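NAD-dependent aldehyde dehydrogenase (Burkholderia multivorans, PDB 5UJU) probably oxidises aldehydes to the corresponding carboxylic acids, using NAD+ as the hydride acceptor. Local coordinates at residues Ser82-Val86 and His428-Ala434; Thr144-Ala148 and Cys214-Thr218; Ala344-Gln349 and Leu397-Gln402; Arg409-Ala413 and Trp456-Ile460. One frame throughout, in Å; residues are numbered along the deposited sequence.

Contact 1: residues Ser82-Val86 and His428-Ala434; sequences SPYGV and HPAFPDA
Two type I beta turns, Ser82-Gly85 and Phe431-Ala434, meet through an aromatic cluster, joining the loop between strands 76-77 and 92-93 to the loop between strands 418-421 and 440-445. No direct hydrogen bond links the two segments, so aromatic packing and a water join them; just beyond, Pro83 pairs by its backbone with Arg435. The CA atoms of Tyr84 and Ala434 approach to 3.7 Å, and the turns close with Gly85 N to Ser82 O at 2.9 Å and Ala434 N to Phe431 O at 3.0 Å. Tyr84 has the most surface covered. Its CB lies over a face of the Phe431 ring, 4.2 Å from the centroid, a CH-pi contact; the m rotamer then places the Tyr84 ring beside Phe431, inclined at 49° with centroids 5.2 Å apart. Its edge meets His428, Tyr84 CE1 to His428 CD2 at 3.9 Å. Phe431, also m, receives Val86 CG2 at 3.7 Å from its CE1. Ala434 packs on the Tyr84 ring, its CB 3.9 Å from Tyr84 CD1. Gly85 has phi 85°, and a CB there would strike Asp433. One water bridges the turns, donating to Tyr84 O at 2.8 Å and accepting from Asp433 N at 2.9 Å.

Contact 2: residues Thr144-Ala148 and Cys214-Thr218; sequences TTGQA and CTFPT
Where helix 134-145 ends, its last turn meets the loop that leads into helix 217-230. Thr145 and Thr215 define the closest backbone approach, CA to CA 5.1 Å. Thr145, in the p rotamer, points its CB toward the loop, and its CG2 lies 3.3 Å from Cys214 O, 3.4 Å from Thr215 O and 3.6 Å from Pro217 CD. Its OG1 turns back to its own helix, hydrogen-bonded to Val141 O, and accepts from Gln147 N at 3.2 Å, an ST turn. Gly146 leaves the helix with phi 87°, which favours glycine. Gln147 (m, t) then extends across, its NE2 over one face of the Phe216 ring, 3.2 Å from Phe216 CE2. A water donates to Thr215 O at 3.2 Å and weakly to Gln147 OE1 at 2.8 Å. Ala148 occupies the N-cap position of helix 149-156, whose Ala155 touches both Gln147 and Phe216. The partner loop links strand 191-211 to helix 217-230 within a beta-alpha-beta unit that continues to the parallel strand 234-238, as in dinucleotide-binding folds, while Pro246 of helix 245-260 packs on Pro217.

Contact 3: residues Ala344-Gln349 and Leu397-Gln402; sequences ALYSGQ and LIGAIQ. With NA (sodium ion), chain C.
Gln349 (m, t) works as a two-ended polar clamp: its OE1 accepts from Gln402 N at 2.8 Å, and its NE2 donates to Ala400 O at 3.0 Å and to Tyr346 O, also 3.0 Å. Ser347 OG donates to Ile398 O at 2.9 Å, and Tyr346 N bonds Leu397 O at 3.0 Å, capturing a carbonyl at the end of helix 391-398. One water donates to both Ser347 OG and Gly399 O, each at 2.9 Å. Tyr346, Ser347 and Gly348 all have positive phi (55°, 56°, 65°), a left-handed turn with Ser347 N to Ala344 O at 2.9 Å and Gln349 N to Tyr346 O at 3.0 Å. It follows helix 332-344, and Gly348-Gln349 match the Gly-Gln that precedes the catalytic cysteine in aldehyde dehydrogenases. Gly348 O ligates the sodium ion at 2.7 Å. Gly399, at phi 64°, is the first residue to leave helix 391-398. Outward, the register centres on Tyr346 and Ile398, CA to CA 4.3 Å. Ala344 CB meets Leu397 CD2 at 3.8 Å, Leu345 CD2 meets Leu397 CD1 at 3.9 Å, and Ser347 CB meets Ile401 CD1 at 3.6 Å.

Contact 4: residues Arg409-Ala413 and Trp456-Ile460; sequences RIDAA and WFGPI. With NA (sodium ion), chain C.
An apolar seam joins helix 404-414 to the Phe-Gly-Pro loop entering strand 460-466, a sequence motif familiar in aldehyde dehydrogenases. At its centre Ala413 CB lies 3.8 Å from Ile460 CG2 and 3.8 Å from Trp456 CZ3. Ile410 (m, t) adds CD1 at 3.8 Å from Pro459 CG and CG1 at 4.2 Å from Ile460 CD1. In the register, the CA atoms of Ile410 and Ile460 are 6.7 Å apart. Trp456, chi1 m, lies alongside the helix with its CE3 3.6 Å from Arg409 CG; its NE1 bonds Lys451 O. Pro459 centres an inverse gamma turn, Ile460 N to Gly458 O 2.9 Å, and Gly458, at phi 125° and psi -173°, has no room for a CB. Its O binds the sodium ion at 2.7 Å, and its N donates to a sodium-bound water at 2.8 Å. At the polar edge Arg409 (t, t, m) lays one face of its guanidinium over Phe457 CB, and its NH1 donates to Phe457 O at 2.8 Å.

The four contacts form a cluster in which every pair but 1 and 4 touches; contact 2 lies deepest, and contacts 1 and 4 lie further out. Contact 2 lies beside the sheet containing strand 191-211; contacts 3 and 4 lie beside the sheet of strands 356-360 and 460-466. Centres of contacts 2 and 3 are 10 Å apart, of 3 and 4 12 Å, and of 1 and 4 21 Å. Tyr84 OH probably hydrogen-bonds Gly146 O (2.9 Å), and Tyr346 OH hydrogen-bonds Thr145 O (2.5 Å), so contact 2 meets both neighbours at the end of helix 134-145. In sequence, contacts 2 and 3 come in series between the segments of contact 1, whereas contact 4 crosses it. Gly348 and Gly458 share one sodium ion, tying contacts 3 and 4 together near the presumed active-site region.

Contact 1: residues Ser82-Val86 and His428-Ala434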
loop_
_atom_site.group_PDB
_atom_site.type_symbol
_atom_site.label_atom_id
_atom_site.label_comp_id
_atom_site.label_asym_id
_atom_site.label_seq_id
_atom_site.Cartn_x
_atom_site.Cartn_y
_atom_site.Cartn_z
ATOM N N SER A 82 -4.192 5.692 37.517
ATOM C CA SER A 82 -5.534 6.081 37.105
ATOM C C SER A 82 -5.683 7.602 37.138
ATOM O O SER A 82 -5.410 8.221 38.171
ATOM C CB SER A 82 -6.562 5.464 38.031
ATOM O OG SER A 82 -7.836 6.035 37.803
ATOM N N PRO A 83 -6.129 8.237 36.048
ATOM C CA PRO A 83 -6.421 9.679 36.126
ATOM C C PRO A 83 -7.489 10.013 37.150
ATOM O O PRO A 83 -7.597 11.177 37.555
ATOM C CB PRO A 83 -6.865 10.030 34.696
ATOM C CG PRO A 83 -6.151 9.018 33.835
ATOM C CD PRO A 83 -6.202 7.740 34.660
ATOM N N TYR A 84 -8.261 9.026 37.605
ATOM C CA TYR A 84 -9.256 9.243 38.640
ATOM C C TYR A 84 -8.703 9.061 40.048
ATOM O O TYR A 84 -9.441 9.254 41.023
ATOM C CB TYR A 84 -10.462 8.333 38.395
ATOM C CG TYR A 84 -11.258 8.787 37.189
ATOM C CD1 TYR A 84 -12.136 9.860 37.288
ATOM C CD2 TYR A 84 -11.095 8.185 35.940
ATOM C CE1 TYR A 84 -12.859 10.300 36.194
ATOM C CE2 TYR A 84 -11.831 8.624 34.823
ATOM C CZ TYR A 84 -12.702 9.692 34.967
ATOM O OH TYR A 84 -13.441 10.160 33.898
ATOM N N GLY A 85 -7.420 8.741 40.184
ATOM C CA GLY A 85 -6.804 8.674 41.491
ATOM C C GLY A 85 -6.974 7.356 42.211
ATOM O O GLY A 85 -6.549 7.243 43.365
ATOM N N VAL A 86 -7.579 6.359 41.569
ATOM C CA VAL A 86 -7.723 5.026 42.147
ATOM C C VAL A 86 -6.386 4.300 42.057
ATOM O O VAL A 86 -5.698 4.362 41.028
ATOM C CB VAL A 86 -8.835 4.255 41.413
ATOM C CG1 VAL A 86 -8.846 2.783 41.822
ATOM C CG2 VAL A 86 -10.181 4.893 41.685
ATOM N N HIS A 428 -13.850 16.206 41.762
ATOM C CA HIS A 428 -14.771 15.172 41.302
ATOM C C HIS A 428 -15.627 14.712 42.473
ATOM O O HIS A 428 -15.083 14.358 43.525
ATOM C CB HIS A 428 -14.003 13.992 40.703
ATOM C CG HIS A 428 -14.850 13.097 39.848
ATOM N ND1 HIS A 428 -15.913 12.379 40.347
ATOM C CD2 HIS A 428 -14.797 12.819 38.525
ATOM C CE1 HIS A 428 -16.482 11.698 39.367
ATOM N NE2 HIS A 428 -15.818 11.943 38.253
ATOM N N PRO A 429 -16.951 14.676 42.333
ATOM C CA PRO A 429 -17.795 14.322 43.486
ATOM C C PRO A 429 -17.602 12.892 43.975
ATOM O O PRO A 429 -17.892 12.615 45.146
ATOM C CB PRO A 429 -19.220 14.536 42.961
ATOM C CG PRO A 429 -19.063 15.343 41.706
ATOM C CD PRO A 429 -17.743 14.969 41.131
ATOM N N ALA A 430 -17.127 11.981 43.124
ATOM C CA ALA A 430 -16.999 10.572 43.486
ATOM C C ALA A 430 -15.564 10.081 43.604
ATOM O O ALA A 430 -15.342 9.030 44.216
ATOM C CB ALA A 430 -17.716 9.692 42.453
ATOM N N PHE A 431 -14.591 10.816 43.068
ATOM C CA PHE A 431 -13.188 10.401 43.061
ATOM C C PHE A 431 -12.355 11.541 43.625
ATOM O O PHE A 431 -11.931 12.437 42.883
ATOM C CB PHE A 431 -12.715 10.026 41.657
ATOM C CG PHE A 431 -13.366 8.797 41.101
ATOM C CD1 PHE A 431 -12.961 7.534 41.522
ATOM C CD2 PHE A 431 -14.368 8.890 40.150
ATOM C CE1 PHE A 431 -13.553 6.382 41.009
ATOM C CE2 PHE A 431 -14.966 7.740 39.636
ATOM C CZ PHE A 431 -14.552 6.485 40.068
ATOM N N PRO A 432 -12.079 11.520 44.933
ATOM C CA PRO A 432 -11.420 12.670 45.576
ATOM C C PRO A 432 -10.097 13.068 44.950
ATOM O O PRO A 432 -9.715 14.243 45.019
ATOM C CB PRO A 432 -11.213 12.186 47.021
ATOM C CG PRO A 432 -12.220 11.098 47.218
ATOM C CD PRO A 432 -12.375 10.432 45.888
ATOM N N ASP A 433 -9.370 12.130 44.351
ATOM C CA ASP A 433 -8.049 12.423 43.815
ATOM C C ASP A 433 -8.025 12.485 42.293
ATOM O O ASP A 433 -6.941 12.484 41.704
ATOM C CB ASP A 433 -7.044 11.389 44.324
ATOM C CG ASP A 433 -6.842 11.473 45.825
ATOM O OD1 ASP A 433 -6.882 12.600 46.368
ATOM O OD2 ASP A 433 -6.660 10.413 46.462
ATOM N N ALA A 434 -9.182 12.560 41.641
ATOM C CA ALA A 434 -9.202 12.643 40.190
ATOM C C ALA A 434 -8.597 13.966 39.718
ATOM O O ALA A 434 -8.651 14.983 40.416
ATOM C CB ALA A 434 -10.629 12.517 39.666
HETATM O O HOH W 1 -10.007 9.323 43.762
#

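Contact 2: residues Thr144-Ala148 and Cys214-Thr218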
loop_
_atom_site.group_PDB
_atom_site.type_symbol
_atom_site.label_atom_id
_atom_site.label_comp_id
_atom_site.label_asym_id
_atom_site.label_seq_id
_atom_site.Cartn_x
_atom_site.Cartn_y
_atom_site.Cartn_z
ATOM N N THR A 144 -7.276 4.068 32.887
ATOM C CA THR A 144 -5.967 4.388 32.336
ATOM C C THR A 144 -5.979 5.665 31.519
ATOM O O THR A 144 -5.064 6.479 31.652
ATOM C CB THR A 144 -5.413 3.240 31.459
ATOM O OG1 THR A 144 -6.376 2.864 30.467
ATOM C CG2 THR A 144 -5.081 2.046 32.316
ATOM N N THR A 145 -7.003 5.865 30.690
ATOM C CA THR A 145 -7.068 7.022 29.803
ATOM C C THR A 145 -7.747 8.226 30.434
ATOM O O THR A 145 -7.538 9.348 29.962
ATOM C CB THR A 145 -7.823 6.671 28.518
ATOM O OG1 THR A 145 -9.221 6.515 28.816
ATOM C CG2 THR A 145 -7.282 5.377 27.926
ATOM N N GLY A 146 -8.570 8.022 31.455
ATOM C CA GLY A 146 -9.331 9.098 32.054
ATOM C C GLY A 146 -10.666 9.374 31.402
ATOM O O GLY A 146 -11.359 10.321 31.816
ATOM N N GLN A 147 -11.048 8.597 30.388
ATOM C CA GLN A 147 -12.358 8.772 29.778
ATOM C C GLN A 147 -13.460 8.485 30.789
ATOM O O GLN A 147 -13.371 7.538 31.579
ATOM C CB GLN A 147 -12.509 7.858 28.555
ATOM C CG GLN A 147 -11.800 8.395 27.329
ATOM C CD GLN A 147 -11.718 7.409 26.183
ATOM O OE1 GLN A 147 -12.392 6.382 26.169
ATOM N NE2 GLN A 147 -10.905 7.737 25.194
ATOM N N ALA A 148 -14.493 9.327 30.776
ATOM C CA ALA A 148 -15.689 9.059 31.562
ATOM C C ALA A 148 -16.313 7.739 31.117
ATOM O O ALA A 148 -16.117 7.279 29.989
ATOM C CB ALA A 148 -16.707 10.199 31.420
ATOM N N CYS A 214 -2.019 6.315 24.305
ATOM C CA CYS A 214 -2.403 6.463 25.711
ATOM C C CYS A 214 -3.848 6.919 25.903
ATOM O O CYS A 214 -4.378 6.767 27.010
ATOM C CB CYS A 214 -1.459 7.422 26.447
ATOM S SG CYS A 214 -1.628 9.167 26.025
ATOM N N THR A 215 -4.501 7.463 24.867
ATOM C CA THR A 215 -5.867 7.972 24.989
ATOM C C THR A 215 -6.918 7.021 24.428
ATOM O O THR A 215 -7.997 6.889 25.012
ATOM C CB THR A 215 -6.009 9.309 24.254
ATOM O OG1 THR A 215 -5.410 9.182 22.961
ATOM C CG2 THR A 215 -5.323 10.436 25.028
ATOM N N PHE A 216 -6.658 6.390 23.287
ATOM C CA PHE A 216 -7.609 5.460 22.671
ATOM C C PHE A 216 -6.902 4.146 22.378
ATOM O O PHE A 216 -6.721 3.761 21.211
ATOM C CB PHE A 216 -8.224 6.057 21.405
ATOM C CG PHE A 216 -9.197 7.180 21.678
ATOM C CD1 PHE A 216 -8.747 8.474 21.888
ATOM C CD2 PHE A 216 -10.564 6.934 21.742
ATOM C CE1 PHE A 216 -9.641 9.503 22.152
ATOM C CE2 PHE A 216 -11.471 7.967 22.005
ATOM C CZ PHE A 216 -11.001 9.247 22.215
ATOM N N PRO A 217 -6.541 3.400 23.429
ATOM C CA PRO A 217 -5.725 2.189 23.218
ATOM C C PRO A 217 -6.397 1.151 22.335
ATOM O O PRO A 217 -5.747 0.594 21.435
ATOM C CB PRO A 217 -5.488 1.675 24.650
ATOM C CG PRO A 217 -6.632 2.231 25.459
ATOM C CD PRO A 217 -6.922 3.587 24.841
ATOM N N THR A 218 -7.686 0.876 22.554
ATOM C CA THR A 218 -8.355 -0.108 21.707
ATOM C C THR A 218 -8.858 0.510 20.401
ATOM O O THR A 218 -8.735 -0.104 19.338
ATOM C CB THR A 218 -9.502 -0.775 22.471
ATOM O OG1 THR A 218 -10.424 0.221 22.936
ATOM C CG2 THR A 218 -8.960 -1.567 23.662
HETATM O O HOH W 2 -10.570 4.970 24.557
#

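Contact 3: residues Ala344-Gln349 and Leu397-Gln402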
loop_
_atom_site.group_PDB
_atom_site.type_symbol
_atom_site.label_atom_id
_atom_site.label_comp_id
_atom_site.label_asym_id
_atom_site.label_seq_id
_atom_site.Cartn_x
_atom_site.Cartn_y
_atom_site.Cartn_z
ATOM N N ALA A 344 -15.463 20.255 24.888
ATOM C CA ALA A 344 -15.557 19.733 26.247
ATOM C C ALA A 344 -15.400 18.215 26.340
ATOM O O ALA A 344 -14.905 17.712 27.357
ATOM C CB ALA A 344 -16.902 20.141 26.852
ATOM N N LEU A 345 -15.811 17.487 25.303
ATOM C CA LEU A 345 -15.779 16.029 25.272
ATOM C C LEU A 345 -14.397 15.497 25.627
ATOM O O LEU A 345 -13.426 15.733 24.903
ATOM C CB LEU A 345 -16.172 15.560 23.873
ATOM C CG LEU A 345 -17.576 15.047 23.597
ATOM C CD1 LEU A 345 -17.616 14.601 22.151
ATOM C CD2 LEU A 345 -17.924 13.895 24.520
ATOM N N TYR A 346 -14.304 14.788 26.745
ATOM C CA TYR A 346 -13.036 14.193 27.173
ATOM C C TYR A 346 -11.935 15.259 27.269
ATOM O O TYR A 346 -10.755 14.985 27.041
ATOM C CB TYR A 346 -12.653 13.034 26.231
ATOM C CG TYR A 346 -11.437 12.196 26.628
ATOM C CD1 TYR A 346 -11.067 12.023 27.960
ATOM C CD2 TYR A 346 -10.661 11.588 25.648
ATOM C CE1 TYR A 346 -9.940 11.254 28.299
ATOM C CE2 TYR A 346 -9.557 10.840 25.969
ATOM C CZ TYR A 346 -9.199 10.674 27.287
ATOM O OH TYR A 346 -8.090 9.919 27.562
ATOM N N SER A 347 -12.320 16.498 27.601
ATOM C CA SER A 347 -11.365 17.585 27.838
ATOM C C SER A 347 -10.441 17.796 26.643
ATOM O O SER A 347 -9.243 18.053 26.797
ATOM C CB SER A 347 -10.548 17.362 29.114
ATOM O OG SER A 347 -11.376 17.286 30.265
ATOM N N GLY A 348 -11.013 17.720 25.442
ATOM C CA GLY A 348 -10.265 17.968 24.219
ATOM C C GLY A 348 -9.164 16.978 23.928
ATOM O O GLY A 348 -8.306 17.253 23.082
ATOM N N GLN A 349 -9.174 15.815 24.590
ATOM C CA GLN A 349 -8.147 14.798 24.425
ATOM C C GLN A 349 -8.495 13.783 23.336
ATOM O O GLN A 349 -7.948 12.671 23.328
ATOM C CB GLN A 349 -7.885 14.089 25.764
ATOM C CG GLN A 349 -7.333 15.030 26.854
ATOM C CD GLN A 349 -7.338 14.422 28.255
ATOM O OE1 GLN A 349 -6.281 14.245 28.861
ATOM N NE2 GLN A 349 -8.533 14.130 28.787
ATOM N N LEU A 397 -19.091 14.352 31.104
ATOM C CA LEU A 397 -18.766 14.921 29.802
ATOM C C LEU A 397 -17.264 15.105 29.624
ATOM O O LEU A 397 -16.701 14.680 28.613
ATOM C CB LEU A 397 -19.500 16.268 29.625
ATOM C CG LEU A 397 -19.088 17.168 28.448
ATOM C CD1 LEU A 397 -19.232 16.467 27.132
ATOM C CD2 LEU A 397 -19.939 18.441 28.438
ATOM N N ILE A 398 -16.590 15.725 30.593
ATOM C CA ILE A 398 -15.192 16.080 30.377
ATOM C C ILE A 398 -14.223 14.982 30.808
ATOM O O ILE A 398 -13.073 14.979 30.346
ATOM C CB ILE A 398 -14.851 17.415 31.064
ATOM C CG1 ILE A 398 -14.905 17.282 32.583
ATOM C CG2 ILE A 398 -15.838 18.512 30.589
ATOM C CD1 ILE A 398 -14.679 18.606 33.317
ATOM N N GLY A 399 -14.654 14.045 31.647
ATOM C CA GLY A 399 -13.733 12.991 32.043
ATOM C C GLY A 399 -12.567 13.568 32.822
ATOM O O GLY A 399 -12.655 14.643 33.429
ATOM N N ALA A 400 -11.436 12.874 32.761
ATOM C CA ALA A 400 -10.267 13.252 33.533
ATOM C C ALA A 400 -9.094 13.512 32.602
ATOM O O ALA A 400 -9.035 13.001 31.482
ATOM C CB ALA A 400 -9.896 12.164 34.562
ATOM N N ILE A 401 -8.154 14.311 33.086
ATOM C CA ILE A 401 -6.953 14.656 32.330
ATOM C C ILE A 401 -5.953 13.504 32.421
ATOM O O ILE A 401 -5.653 13.013 33.515
ATOM C CB ILE A 401 -6.353 15.965 32.867
ATOM C CG1 ILE A 401 -7.353 17.123 32.729
ATOM C CG2 ILE A 401 -5.062 16.276 32.187
ATOM C CD1 ILE A 401 -7.646 17.507 31.299
ATOM N N GLN A 402 -5.407 13.086 31.272
ATOM C CA GLN A 402 -4.709 11.799 31.231
ATOM C C GLN A 402 -3.406 11.818 32.034
ATOM O O GLN A 402 -3.038 10.810 32.648
ATOM C CB GLN A 402 -4.439 11.390 29.778
ATOM C CG GLN A 402 -4.222 9.873 29.568
ATOM C CD GLN A 402 -2.804 9.404 29.878
ATOM O OE1 GLN A 402 -1.836 10.140 29.694
ATOM N NE2 GLN A 402 -2.681 8.165 30.356
HETATM NA NA NA C . -7.652 19.617 21.894
HETATM O O HOH W 3 -10.961 16.984 33.093
HETATM O O HOH W 4 -5.747 17.920 22.311
HETATM O O HOH W 5 -6.072 21.480 21.352
HETATM O O HOH W 6 -7.920 19.268 19.328
HETATM O O HOH W 7 -9.513 21.628 21.896
#

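Contact 4: residues Arg409-Ala413 and Trp456-Ile460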
loop_
_atom_site.group_PDB
_atom_site.type_symbol
_atom_site.label_atom_id
_atom_site.label_comp_id
_atom_site.label_asym_id
_atom_site.label_seq_id
_atom_site.Cartn_x
_atom_site.Cartn_y
_atom_site.Cartn_z
ATOM N N ARG A 409 0.701 22.112 30.000
ATOM C CA ARG A 409 0.471 22.789 28.733
ATOM C C ARG A 409 -0.693 23.771 28.822
ATOM O O ARG A 409 -0.678 24.802 28.140
ATOM C CB ARG A 409 0.234 21.759 27.634
ATOM C CG ARG A 409 0.102 22.356 26.239
ATOM C CD ARG A 409 -0.053 21.271 25.173
ATOM N NE ARG A 409 1.054 20.315 25.170
ATOM C CZ ARG A 409 1.003 19.097 25.705
ATOM N NH1 ARG A 409 -0.114 18.659 26.286
ATOM N NH2 ARG A 409 2.073 18.311 25.650
ATOM N N ILE A 410 -1.711 23.460 29.630
ATOM C CA ILE A 410 -2.791 24.413 29.885
ATOM C C ILE A 410 -2.214 25.706 30.438
ATOM O O ILE A 410 -2.588 26.805 30.014
ATOM C CB ILE A 410 -3.838 23.809 30.841
ATOM C CG1 ILE A 410 -4.588 22.656 30.174
ATOM C CG2 ILE A 410 -4.848 24.857 31.287
ATOM C CD1 ILE A 410 -5.458 21.846 31.134
ATOM N N ASP A 411 -1.305 25.599 31.408
ATOM C CA ASP A 411 -0.737 26.812 31.984
ATOM C C ASP A 411 0.168 27.530 30.991
ATOM O O ASP A 411 0.204 28.767 30.967
ATOM C CB ASP A 411 0.020 26.510 33.274
ATOM C CG ASP A 411 0.390 27.785 34.031
ATOM O OD1 ASP A 411 -0.536 28.496 34.486
ATOM O OD2 ASP A 411 1.598 28.088 34.155
ATOM N N ALA A 412 0.898 26.784 30.155
ATOM C CA ALA A 412 1.669 27.437 29.101
ATOM C C ALA A 412 0.754 28.203 28.148
ATOM O O ALA A 412 1.060 29.333 27.750
ATOM C CB ALA A 412 2.504 26.413 28.337
ATOM N N ALA A 413 -0.387 27.605 27.788
ATOM C CA ALA A 413 -1.298 28.249 26.846
ATOM C C ALA A 413 -1.912 29.525 27.419
ATOM O O ALA A 413 -2.255 30.435 26.653
ATOM C CB ALA A 413 -2.396 27.268 26.424
ATOM N N TRP A 456 -1.615 21.666 20.623
ATOM C CA TRP A 456 -1.731 21.891 22.059
ATOM C C TRP A 456 -2.613 20.769 22.584
ATOM O O TRP A 456 -3.844 20.885 22.587
ATOM C CB TRP A 456 -2.342 23.255 22.347
ATOM C CG TRP A 456 -1.504 24.390 21.874
ATOM C CD1 TRP A 456 -1.432 24.883 20.601
ATOM C CD2 TRP A 456 -0.608 25.178 22.663
ATOM N NE1 TRP A 456 -0.554 25.942 20.551
ATOM C CE2 TRP A 456 -0.030 26.139 21.803
ATOM C CE3 TRP A 456 -0.242 25.170 24.010
ATOM C CZ2 TRP A 456 0.896 27.081 22.251
ATOM C CZ3 TRP A 456 0.677 26.103 24.456
ATOM C CH2 TRP A 456 1.240 27.044 23.579
ATOM N N PHE A 457 -2.001 19.704 23.074
ATOM C CA PHE A 457 -2.795 18.549 23.461
ATOM C C PHE A 457 -3.484 18.828 24.787
ATOM O O PHE A 457 -2.842 19.230 25.763
ATOM C CB PHE A 457 -1.946 17.286 23.548
ATOM C CG PHE A 457 -2.728 16.085 23.980
ATOM C CD1 PHE A 457 -3.622 15.479 23.104
ATOM C CD2 PHE A 457 -2.588 15.569 25.259
ATOM C CE1 PHE A 457 -4.360 14.358 23.497
ATOM C CE2 PHE A 457 -3.324 14.455 25.660
ATOM C CZ PHE A 457 -4.212 13.855 24.774
ATOM N N GLY A 458 -4.793 18.632 24.813
ATOM C CA GLY A 458 -5.568 18.933 25.986
ATOM C C GLY A 458 -6.694 19.883 25.652
ATOM O O GLY A 458 -6.949 20.192 24.483
ATOM N N PRO A 459 -7.400 20.353 26.672
ATOM C CA PRO A 459 -8.612 21.172 26.451
ATOM C C PRO A 459 -8.269 22.635 26.201
ATOM O O PRO A 459 -8.565 23.517 27.001
ATOM C CB PRO A 459 -9.385 20.967 27.758
ATOM C CG PRO A 459 -8.294 20.824 28.788
ATOM C CD PRO A 459 -7.156 20.094 28.101
ATOM N N ILE A 460 -7.638 22.899 25.061
ATOM C CA ILE A 460 -7.106 24.219 24.725
ATOM C C ILE A 460 -7.624 24.607 23.349
ATOM O O ILE A 460 -7.557 23.802 22.415
ATOM C CB ILE A 460 -5.566 24.203 24.730
ATOM C CG1 ILE A 460 -5.049 23.784 26.114
ATOM C CG2 ILE A 460 -4.993 25.541 24.216
ATOM C CD1 ILE A 460 -3.599 23.263 26.119
HETATM NA NA NA C . -7.652 19.617 21.894
HETATM O O HOH W 5 -6.072 21.480 21.352
HETATM O O HOH W 4 -5.747 17.920 22.311
HETATM O O HOH W 7 -9.513 21.628 21.896
HETATM O O HOH W 6 -7.920 19.268 19.328
#